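Side-chain contacts in 8-amino-8-demethylriboflavin N,N-dimethyltransferase (Streptomyces davawensis, PDB 4D7K), which catalyses the S-adenosylmethionine-dependent double N-methylation of 8-amino-8-demethylriboflavin that yields the antibiotic roseoflavin: residues P129-R134 against Y140-R145; F108-V113 against K149-E154; T172-G177 against V339-G344. All coordinates share one frame; numbering follows the deposited sequence.

Contact 1 of 3, residues P129-R134 against Y140-R145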
loop_
_atom_site.group_PDB
_atom_site.type_symbol
_atom_site.label_atom_id
_atom_site.label_comp_id
_atom_site.label_asym_id
_atom_site.label_seq_id
_atom_site.Cartn_x
_atom_site.Cartn_y
_atom_site.Cartn_z
ATOM N N PRO A 129 -0.740 18.767 11.308
ATOM C CA PRO A 129 -0.800 17.958 10.085
ATOM C C PRO A 129 0.577 17.396 9.747
ATOM O O PRO A 129 1.572 18.118 9.842
ATOM C CB PRO A 129 -1.279 18.950 9.014
ATOM C CG PRO A 129 -1.532 20.271 9.744
ATOM C CD PRO A 129 -1.567 19.979 11.205
ATOM N N ALA A 130 0.625 16.121 9.380
ATOM C CA ALA A 130 1.890 15.412 9.213
ATOM C C ALA A 130 2.804 16.051 8.169
ATOM O O ALA A 130 4.018 16.124 8.369
ATOM C CB ALA A 130 1.623 13.965 8.856
ATOM N N PHE A 131 2.222 16.518 7.069
ATOM C CA PHE A 131 3.001 17.119 5.992
ATOM C C PHE A 131 3.779 18.335 6.487
ATOM O O PHE A 131 4.912 18.571 6.067
ATOM C CB PHE A 131 2.092 17.512 4.822
ATOM C CG PHE A 131 2.842 17.949 3.587
ATOM C CD1 PHE A 131 3.275 19.259 3.444
ATOM C CD2 PHE A 131 3.104 17.047 2.568
ATOM C CE1 PHE A 131 3.965 19.661 2.311
ATOM C CE2 PHE A 131 3.789 17.439 1.433
ATOM C CZ PHE A 131 4.223 18.750 1.302
ATOM N N GLN A 132 3.176 19.096 7.393
ATOM C CA GLN A 132 3.799 20.319 7.890
ATOM C C GLN A 132 4.852 20.052 8.962
ATOM O O GLN A 132 5.519 20.976 9.425
ATOM C CB GLN A 132 2.735 21.271 8.436
ATOM C CG GLN A 132 1.695 21.683 7.410
ATOM C CD GLN A 132 0.679 22.658 7.969
ATOM O OE1 GLN A 132 0.924 23.315 8.984
ATOM N NE2 GLN A 132 -0.473 22.753 7.314
ATOM N N LEU A 133 5.000 18.794 9.362
ATOM C CA LEU A 133 6.035 18.430 10.323
ATOM C C LEU A 133 7.383 18.268 9.629
ATOM O O LEU A 133 8.418 18.655 10.168
ATOM C CB LEU A 133 5.666 17.140 11.065
ATOM C CG LEU A 133 4.615 17.243 12.172
ATOM C CD1 LEU A 133 4.418 15.895 12.839
ATOM C CD2 LEU A 133 5.010 18.289 13.201
ATOM N N ARG A 134 7.364 17.694 8.431
ATOM C CA ARG A 134 8.590 17.451 7.678
ATOM C C ARG A 134 8.879 18.604 6.721
ATOM O O ARG A 134 10.020 18.810 6.305
ATOM C CB ARG A 134 8.496 16.123 6.918
ATOM C CG ARG A 134 9.708 15.803 6.048
ATOM C CD ARG A 134 9.955 14.308 5.927
ATOM N NE ARG A 134 10.580 13.767 7.130
ATOM C CZ ARG A 134 9.914 13.179 8.118
ATOM N NH1 ARG A 134 8.597 13.048 8.042
ATOM N NH2 ARG A 134 10.567 12.719 9.178
ATOM N N TYR A 140 -0.312 23.452 -0.008
ATOM C CA TYR A 140 -0.549 24.289 -1.179
ATOM C C TYR A 140 0.600 25.265 -1.436
ATOM O O TYR A 140 0.988 25.479 -2.585
ATOM C CB TYR A 140 -1.869 25.043 -1.025
ATOM C CG TYR A 140 -3.027 24.135 -0.673
ATOM C CD1 TYR A 140 -3.657 23.371 -1.648
ATOM C CD2 TYR A 140 -3.483 24.031 0.636
ATOM C CE1 TYR A 140 -4.712 22.534 -1.332
ATOM C CE2 TYR A 140 -4.541 23.197 0.963
ATOM C CZ TYR A 140 -5.150 22.452 -0.024
ATOM O OH TYR A 140 -6.201 21.622 0.297
ATOM N N ASP A 141 1.146 25.846 -0.371
ATOM C CA ASP A 141 2.318 26.711 -0.491
ATOM C C ASP A 141 3.491 25.923 -1.060
ATOM O O ASP A 141 4.263 26.430 -1.875
ATOM C CB ASP A 141 2.705 27.308 0.865
ATOM C CG ASP A 141 1.733 28.367 1.344
ATOM O OD1 ASP A 141 0.573 28.377 0.882
ATOM O OD2 ASP A 141 2.132 29.192 2.193
ATOM N N PHE A 142 3.615 24.677 -0.615
ATOM C CA PHE A 142 4.665 23.777 -1.076
ATOM C C PHE A 142 4.532 23.497 -2.569
ATOM O O PHE A 142 5.500 23.595 -3.320
ATOM C CB PHE A 142 4.610 22.467 -0.282
ATOM C CG PHE A 142 5.615 21.440 -0.720
ATOM C CD1 PHE A 142 6.876 21.402 -0.148
ATOM C CD2 PHE A 142 5.295 20.500 -1.686
ATOM C CE1 PHE A 142 7.797 20.453 -0.537
ATOM C CE2 PHE A 142 6.213 19.552 -2.084
ATOM C CZ PHE A 142 7.464 19.526 -1.509
ATOM N N LEU A 143 3.322 23.143 -2.987
ATOM C CA LEU A 143 3.057 22.786 -4.372
ATOM C C LEU A 143 3.187 23.985 -5.306
ATOM O O LEU A 143 3.485 23.826 -6.488
ATOM C CB LEU A 143 1.662 22.171 -4.497
ATOM C CG LEU A 143 1.478 20.817 -3.812
ATOM C CD1 LEU A 143 0.026 20.385 -3.865
ATOM C CD2 LEU A 143 2.378 19.771 -4.454
ATOM N N ALA A 144 2.971 25.180 -4.764
ATOM C CA ALA A 144 3.000 26.407 -5.556
ATOM C C ALA A 144 4.396 26.709 -6.104
ATOM O O ALA A 144 4.534 27.272 -7.191
ATOM C CB ALA A 144 2.491 27.576 -4.726
ATOM N N ARG A 145 5.425 26.328 -5.350
ATOM C CA ARG A 145 6.816 26.522 -5.765
ATOM C C ARG A 145 7.128 25.863 -7.111
ATOM O O ARG A 145 6.630 24.777 -7.405
ATOM C CB ARG A 145 7.761 25.973 -4.694
ATOM C CG ARG A 145 7.708 26.711 -3.364
ATOM C CD ARG A 145 8.576 26.015 -2.325
ATOM N NE ARG A 145 8.663 26.767 -1.075
ATOM C CZ ARG A 145 9.677 27.562 -0.750
ATOM N NH1 ARG A 145 10.700 27.711 -1.582
ATOM N NH2 ARG A 145 9.669 28.207 0.409
#
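F131 and F142 form a T-shaped aromatic pair. The rim of the F131 ring points into one face of the F142 ring. The centroids of the F131 and F142 rings are 5.1 Å apart and the two planes stand at 80°, close to the perpendicular of an ideal edge-to-face pair.

F142 can be followed outward from its backbone. Its CB already touches the partner, 3.9 Å from F131 CE1. The ring leaves CB with CG anti to the backbone N (chi1 177°), and this carries it across the end of F131. F142 CG lies 3.6 Å from F131 CZ and falls in the plane of the F131 ring. F142 CD2 is equally near, also 3.6 Å from F131 CZ. On the other branch F142 CD1 is 4.0 Å from F131 CZ. Beyond CD2, F142 CE2 is likewise 4.0 Å from F131 CZ. F131 CZ therefore stands over the face but toward its rim, on the CG-CD2 side rather than above the centre.

The F131 ring is also anti to its own backbone N (chi1 -171°), which turns its CZ and CE1 to F142.

Both rings are buried, and histidines extend the cluster. H135 stacks on F131 and is hydrogen-bonded through ND1 to F131 O; H148 does the same for F142. H135 also meets F142 edge-to-face.

The contact is plain aromatic packing away from the predicted S-adenosylmethionine site. It joins the short helices 131-134 and 139-144 in a helical part of this N-methyltransferase, a member of the O-methyltransferase family. The herringbone arrangement of perpendicular rings is characteristic of aromatic clusters in protein interiors.

Contact 2 of 3, residues F108-V113 against K149-E154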
loop_
_atom_site.group_PDB
_atom_site.type_symbol
_atom_site.label_atom_id
_atom_site.label_comp_id
_atom_site.label_asym_id
_atom_site.label_seq_id
_atom_site.Cartn_x
_atom_site.Cartn_y
_atom_site.Cartn_z
ATOM N N PHE A 108 0.668 10.038 -4.353
ATOM C CA PHE A 108 0.670 9.511 -2.990
ATOM C C PHE A 108 1.866 8.610 -2.701
ATOM O O PHE A 108 1.992 8.067 -1.603
ATOM C CB PHE A 108 -0.639 8.759 -2.716
ATOM C CG PHE A 108 -1.843 9.650 -2.729
ATOM C CD1 PHE A 108 -2.194 10.376 -1.602
ATOM C CD2 PHE A 108 -2.595 9.800 -3.880
ATOM C CE1 PHE A 108 -3.288 11.216 -1.615
ATOM C CE2 PHE A 108 -3.690 10.641 -3.902
ATOM C CZ PHE A 108 -4.039 11.349 -2.767
ATOM N N ALA A 109 2.749 8.457 -3.683
ATOM C CA ALA A 109 3.941 7.639 -3.506
ATOM C C ALA A 109 5.194 8.465 -3.723
ATOM O O ALA A 109 6.304 7.940 -3.698
ATOM C CB ALA A 109 3.917 6.449 -4.446
ATOM N N GLU A 110 5.013 9.762 -3.945
ATOM C CA GLU A 110 6.147 10.668 -4.023
ATOM C C GLU A 110 6.826 10.712 -2.658
ATOM O O GLU A 110 6.150 10.652 -1.630
ATOM C CB GLU A 110 5.705 12.066 -4.465
ATOM C CG GLU A 110 5.198 12.151 -5.905
ATOM C CD GLU A 110 6.306 12.022 -6.934
ATOM O OE1 GLU A 110 7.487 11.921 -6.542
ATOM O OE2 GLU A 110 5.999 12.027 -8.144
ATOM N N PRO A 111 8.167 10.800 -2.644
ATOM C CA PRO A 111 8.956 10.777 -1.406
ATOM C C PRO A 111 8.494 11.804 -0.373
ATOM O O PRO A 111 8.334 11.452 0.795
ATOM C CB PRO A 111 10.381 11.090 -1.887
ATOM C CG PRO A 111 10.222 11.658 -3.269
ATOM C CD PRO A 111 9.025 10.961 -3.830
ATOM N N ASP A 112 8.273 13.043 -0.798
ATOM C CA ASP A 112 7.822 14.091 0.114
ATOM C C ASP A 112 6.429 13.800 0.672
ATOM O O ASP A 112 6.127 14.148 1.813
ATOM C CB ASP A 112 7.827 15.450 -0.589
ATOM C CG ASP A 112 9.215 15.872 -1.030
ATOM O OD1 ASP A 112 10.197 15.474 -0.366
ATOM O OD2 ASP A 112 9.326 16.602 -2.039
ATOM N N VAL A 113 5.587 13.164 -0.136
ATOM C CA VAL A 113 4.230 12.815 0.278
ATOM C C VAL A 113 4.226 11.535 1.106
ATOM O O VAL A 113 3.541 11.439 2.128
ATOM C CB VAL A 113 3.300 12.637 -0.944
ATOM C CG1 VAL A 113 1.888 12.276 -0.504
ATOM C CG2 VAL A 113 3.296 13.900 -1.795
ATOM N N LYS A 149 6.747 21.552 -9.310
ATOM C CA LYS A 149 5.733 21.528 -10.360
ATOM C C LYS A 149 5.323 20.105 -10.742
ATOM O O LYS A 149 4.144 19.834 -10.991
ATOM C CB LYS A 149 6.233 22.276 -11.600
ATOM C CG LYS A 149 5.339 22.090 -12.810
ATOM C CD LYS A 149 5.713 23.014 -13.948
ATOM C CE LYS A 149 4.843 22.729 -15.156
ATOM N NZ LYS A 149 4.936 21.294 -15.542
ATOM N N GLU A 150 6.296 19.200 -10.784
ATOM C CA GLU A 150 6.046 17.809 -11.165
ATOM C C GLU A 150 5.027 17.136 -10.242
ATOM O O GLU A 150 4.159 16.387 -10.698
ATOM C CB GLU A 150 7.360 17.026 -11.164
ATOM C CG GLU A 150 7.236 15.565 -11.543
ATOM C CD GLU A 150 8.592 14.915 -11.761
ATOM O OE1 GLU A 150 9.571 15.647 -12.031
ATOM O OE2 GLU A 150 8.683 13.674 -11.658
ATOM N N VAL A 151 5.136 17.417 -8.946
ATOM C CA VAL A 151 4.213 16.874 -7.953
ATOM C C VAL A 151 2.910 17.672 -7.955
ATOM O O VAL A 151 1.830 17.115 -7.754
ATOM C CB VAL A 151 4.845 16.871 -6.538
ATOM C CG1 VAL A 151 3.867 16.338 -5.503
ATOM C CG2 VAL A 151 6.106 16.027 -6.535
ATOM N N ARG A 152 3.011 18.974 -8.205
ATOM C CA ARG A 152 1.824 19.815 -8.328
ATOM C C ARG A 152 0.888 19.316 -9.430
ATOM O O ARG A 152 -0.328 19.289 -9.257
ATOM C CB ARG A 152 2.216 21.268 -8.600
ATOM C CG ARG A 152 1.028 22.173 -8.880
ATOM C CD ARG A 152 1.427 23.636 -8.972
ATOM N NE ARG A 152 2.078 23.967 -10.235
ATOM C CZ ARG A 152 3.279 24.529 -10.337
ATOM N NH1 ARG A 152 3.979 24.824 -9.249
ATOM N NH2 ARG A 152 3.782 24.795 -11.534
ATOM N N ASP A 153 1.463 18.916 -10.560
ATOM C CA ASP A 153 0.678 18.466 -11.707
ATOM C C ASP A 153 0.076 17.078 -11.496
ATOM O O ASP A 153 -0.998 16.775 -12.012
ATOM C CB ASP A 153 1.537 18.471 -12.975
ATOM C CG ASP A 153 1.936 19.870 -13.401
ATOM O OD1 ASP A 153 1.304 20.839 -12.927
ATOM O OD2 ASP A 153 2.873 20.004 -14.218
ATOM N N GLU A 154 0.774 16.232 -10.748
ATOM C CA GLU A 154 0.230 14.932 -10.386
ATOM C C GLU A 154 -0.905 15.088 -9.377
ATOM O O GLU A 154 -1.871 14.321 -9.390
ATOM C CB GLU A 154 1.326 14.030 -9.825
ATOM C CG GLU A 154 2.327 13.581 -10.875
ATOM C CD GLU A 154 3.548 12.938 -10.266
ATOM O OE1 GLU A 154 3.610 12.864 -9.021
ATOM O OE2 GLU A 154 4.442 12.511 -11.029
#
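This is a buried pair of acids with an apolar flank, where the start of helix 111-118 faces the first turns of helix 149-165. E110, V113, V151 and E154 carry it. E110 occupies the N-cap position of helix 111-118.

The acid pair is close. E110 OE2 lies 2.7 Å from E154 OE1 and 3.3 Å from E154 OE2. The two carboxylates are nearly coplanar, 22° apart, although the side chains as a whole cross at about a right angle. E110 reaches this place by folding at chi2 (-72°). E154 instead runs extended beyond CG and brings its carboxylate in from the neighbouring helix.

K35 lies among these acids. Its NZ makes salt bridges to E110 OE2 and E154 OE2, and a further one to E150 OE2, which probably offsets much of the negative charge. Y31 OH is hydrogen-bonded to the other oxygen, E110 OE1, so both oxygens of this buried carboxylate have polar partners.

V151 supplies the apolar side. Its CG2 rests alongside the end of E110, 4.0 Å from E110 CD and as far from E110 CG. Its other methyl, V151 CG1, meets V113 CG2 at 4.5 Å, a looser touch.

On the dimer side F108 makes a cation-pi contact with K25 of the second subunit. Helix 13-35, which carries Y31 and K35, clasps both segments through their acids. F107 of helix 102-107 packs against both valines. L143 of helix 139-144 also covers V151.

Contact 3 of 3, residues T172-G177 against V339-G344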
loop_
_atom_site.group_PDB
_atom_site.type_symbol
_atom_site.label_atom_id
_atom_site.label_comp_id
_atom_site.label_asym_id
_atom_site.label_seq_id
_atom_site.Cartn_x
_atom_site.Cartn_y
_atom_site.Cartn_z
ATOM N N THR A 172 -26.619 9.824 -8.846
ATOM C CA THR A 172 -27.604 8.762 -8.681
ATOM C C THR A 172 -28.173 8.714 -7.270
ATOM O O THR A 172 -29.065 7.921 -6.988
ATOM C CB THR A 172 -27.010 7.379 -9.013
ATOM O OG1 THR A 172 -25.967 7.070 -8.080
ATOM C CG2 THR A 172 -26.455 7.360 -10.432
ATOM N N SER A 173 -27.660 9.563 -6.385
ATOM C CA SER A 173 -28.056 9.514 -4.982
ATOM C C SER A 173 -28.912 10.711 -4.577
ATOM O O SER A 173 -29.532 10.708 -3.513
ATOM C CB SER A 173 -26.820 9.435 -4.087
ATOM O OG SER A 173 -26.017 8.318 -4.431
ATOM N N PHE A 174 -28.936 11.735 -5.426
ATOM C CA PHE A 174 -29.743 12.921 -5.164
ATOM C C PHE A 174 -30.472 13.355 -6.431
ATOM O O PHE A 174 -29.990 13.129 -7.539
ATOM C CB PHE A 174 -28.875 14.064 -4.630
ATOM C CG PHE A 174 -29.663 15.265 -4.181
ATOM C CD1 PHE A 174 -30.333 15.256 -2.966
ATOM C CD2 PHE A 174 -29.734 16.401 -4.974
ATOM C CE1 PHE A 174 -31.061 16.355 -2.550
ATOM C CE2 PHE A 174 -30.460 17.506 -4.566
ATOM C CZ PHE A 174 -31.123 17.484 -3.351
ATOM N N ASP A 175 -31.634 13.977 -6.262
ATOM C CA ASP A 175 -32.449 14.388 -7.399
ATOM C C ASP A 175 -32.126 15.813 -7.848
ATOM O O ASP A 175 -32.857 16.755 -7.540
ATOM C CB ASP A 175 -33.937 14.267 -7.055
ATOM C CG ASP A 175 -34.837 14.573 -8.238
ATOM O OD1 ASP A 175 -34.387 14.389 -9.390
ATOM O OD2 ASP A 175 -35.991 14.998 -8.016
ATOM N N PHE A 176 -31.033 15.967 -8.584
ATOM C CA PHE A 176 -30.669 17.270 -9.128
ATOM C C PHE A 176 -31.668 17.735 -10.183
ATOM O O PHE A 176 -31.775 18.928 -10.460
ATOM C CB PHE A 176 -29.265 17.228 -9.723
ATOM C CG PHE A 176 -28.183 17.036 -8.704
ATOM C CD1 PHE A 176 -27.727 18.105 -7.951
ATOM C CD2 PHE A 176 -27.617 15.789 -8.501
ATOM C CE1 PHE A 176 -26.730 17.934 -7.015
ATOM C CE2 PHE A 176 -26.619 15.610 -7.566
ATOM C CZ PHE A 176 -26.174 16.684 -6.822
ATOM N N GLY A 177 -32.407 16.788 -10.753
ATOM C CA GLY A 177 -33.353 17.079 -11.815
ATOM C C GLY A 177 -34.542 17.941 -11.427
ATOM O O GLY A 177 -35.336 18.324 -12.286
ATOM N N VAL A 339 -24.746 14.262 0.275
ATOM C CA VAL A 339 -25.314 15.542 -0.106
ATOM C C VAL A 339 -26.123 16.109 1.051
ATOM O O VAL A 339 -27.176 15.578 1.404
ATOM C CB VAL A 339 -26.201 15.427 -1.352
ATOM C CG1 VAL A 339 -26.861 16.763 -1.654
ATOM C CG2 VAL A 339 -25.377 14.964 -2.535
ATOM N N ILE A 340 -25.610 17.177 1.653
ATOM C CA ILE A 340 -26.318 17.863 2.722
ATOM C C ILE A 340 -27.321 18.832 2.118
ATOM O O ILE A 340 -26.942 19.863 1.578
ATOM C CB ILE A 340 -25.356 18.632 3.651
ATOM C CG1 ILE A 340 -24.267 17.702 4.187
ATOM C CG2 ILE A 340 -26.121 19.275 4.802
ATOM C CD1 ILE A 340 -23.265 18.393 5.099
ATOM N N GLU A 341 -28.601 18.492 2.194
ATOM C CA GLU A 341 -29.636 19.357 1.644
ATOM C C GLU A 341 -30.085 20.380 2.683
ATOM O O GLU A 341 -30.600 20.015 3.740
ATOM C CB GLU A 341 -30.825 18.530 1.157
ATOM C CG GLU A 341 -31.894 19.346 0.462
ATOM C CD GLU A 341 -33.142 18.539 0.169
ATOM O OE1 GLU A 341 -33.086 17.298 0.285
ATOM O OE2 GLU A 341 -34.179 19.146 -0.172
ATOM N N CYS A 342 -29.887 21.660 2.378
ATOM C CA CYS A 342 -30.207 22.732 3.321
ATOM C C CYS A 342 -31.287 23.663 2.789
ATOM O O CYS A 342 -31.325 23.977 1.600
ATOM C CB CYS A 342 -28.956 23.546 3.654
ATOM S SG CYS A 342 -27.584 22.578 4.295
ATOM N N ARG A 343 -32.151 24.121 3.686
ATOM C CA ARG A 343 -33.260 24.985 3.315
ATOM C C ARG A 343 -33.213 26.284 4.109
ATOM O O ARG A 343 -32.817 26.293 5.275
ATOM C CB ARG A 343 -34.587 24.262 3.547
ATOM C CG ARG A 343 -35.834 25.054 3.212
ATOM C CD ARG A 343 -37.064 24.224 3.533
ATOM N NE ARG A 343 -36.921 23.554 4.823
ATOM C CZ ARG A 343 -37.627 22.493 5.200
ATOM N NH1 ARG A 343 -38.530 21.969 4.383
ATOM N NH2 ARG A 343 -37.422 21.952 6.393
ATOM N N GLY A 344 -33.608 27.381 3.474
ATOM C CA GLY A 344 -33.700 28.654 4.162
ATOM C C GLY A 344 -34.887 28.655 5.104
ATOM O O GLY A 344 -35.999 28.297 4.711
#
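A carboxylate oxygen lies in the plane of a phenyl ring here: E341 OE1 approaches the edge of F174, 3.6 Å from F174 CE1. The setting is the Rossmann-like domain of class I methyltransferases. Strand 337-344 is the antiparallel strand inserted between 280-285 and 325-333 in its seven-stranded sheet. F174 comes from the loop between helix 167-171 and strand 181-185.

An oxygen at the ring edge faces the C-H rim, where the ring is slightly positive, and this probably favours the approach. The carboxylate plane of E341 is turned 76° from the ring. With CG anti to the backbone N (chi1 -175°) and the chain extended beyond it, E341 carries its carboxylate from the strand to the phenyl rim. The buried head has firmer partners than the ring. E341 OE2 forms salt bridges with R178 and R280, and E341 OE1 is hydrogen-bonded to H331 NE2. H331 also meets F174 edge-to-face.

V339 takes a different part of the same ring. Its CG1 sits over one face as a CH-pi contact, 4.1 Å from the F174 centroid and 16° off the ring normal. V339 and E341 both point toward the loop, while I340 between them points away. The strand thus offers F174 a methyl for its face and an oxygen for its edge.

F174 also packs within its own loop. Its CD2 stands 3.8 Å above the plane of the F176 ring, over the centre. At the root of the ring, F174 CB touches the second methyl, V339 CG2, at 4.2 Å.

Contacts 1 and 2 are neighbours, with centres about 11 Å apart. Along the chain, contact 1 is nested inside the loop that contact 2 closes. They also touch directly. R152 NH1 is 3.0 Å from L143 O, a probable hydrogen bond between consecutive helices. D112 OD2 packs 3.5 Å from F142 CZ. Contact 3 lies across the centre of the chain, its centre about 34 Å from that of contact 1 and 35 Å from that of contact 2. The first two contacts join helices, whereas the third packs a loop on the sheet. All three lie away from D209 and G235-F237, the predicted S-adenosylmethionine-binding residues.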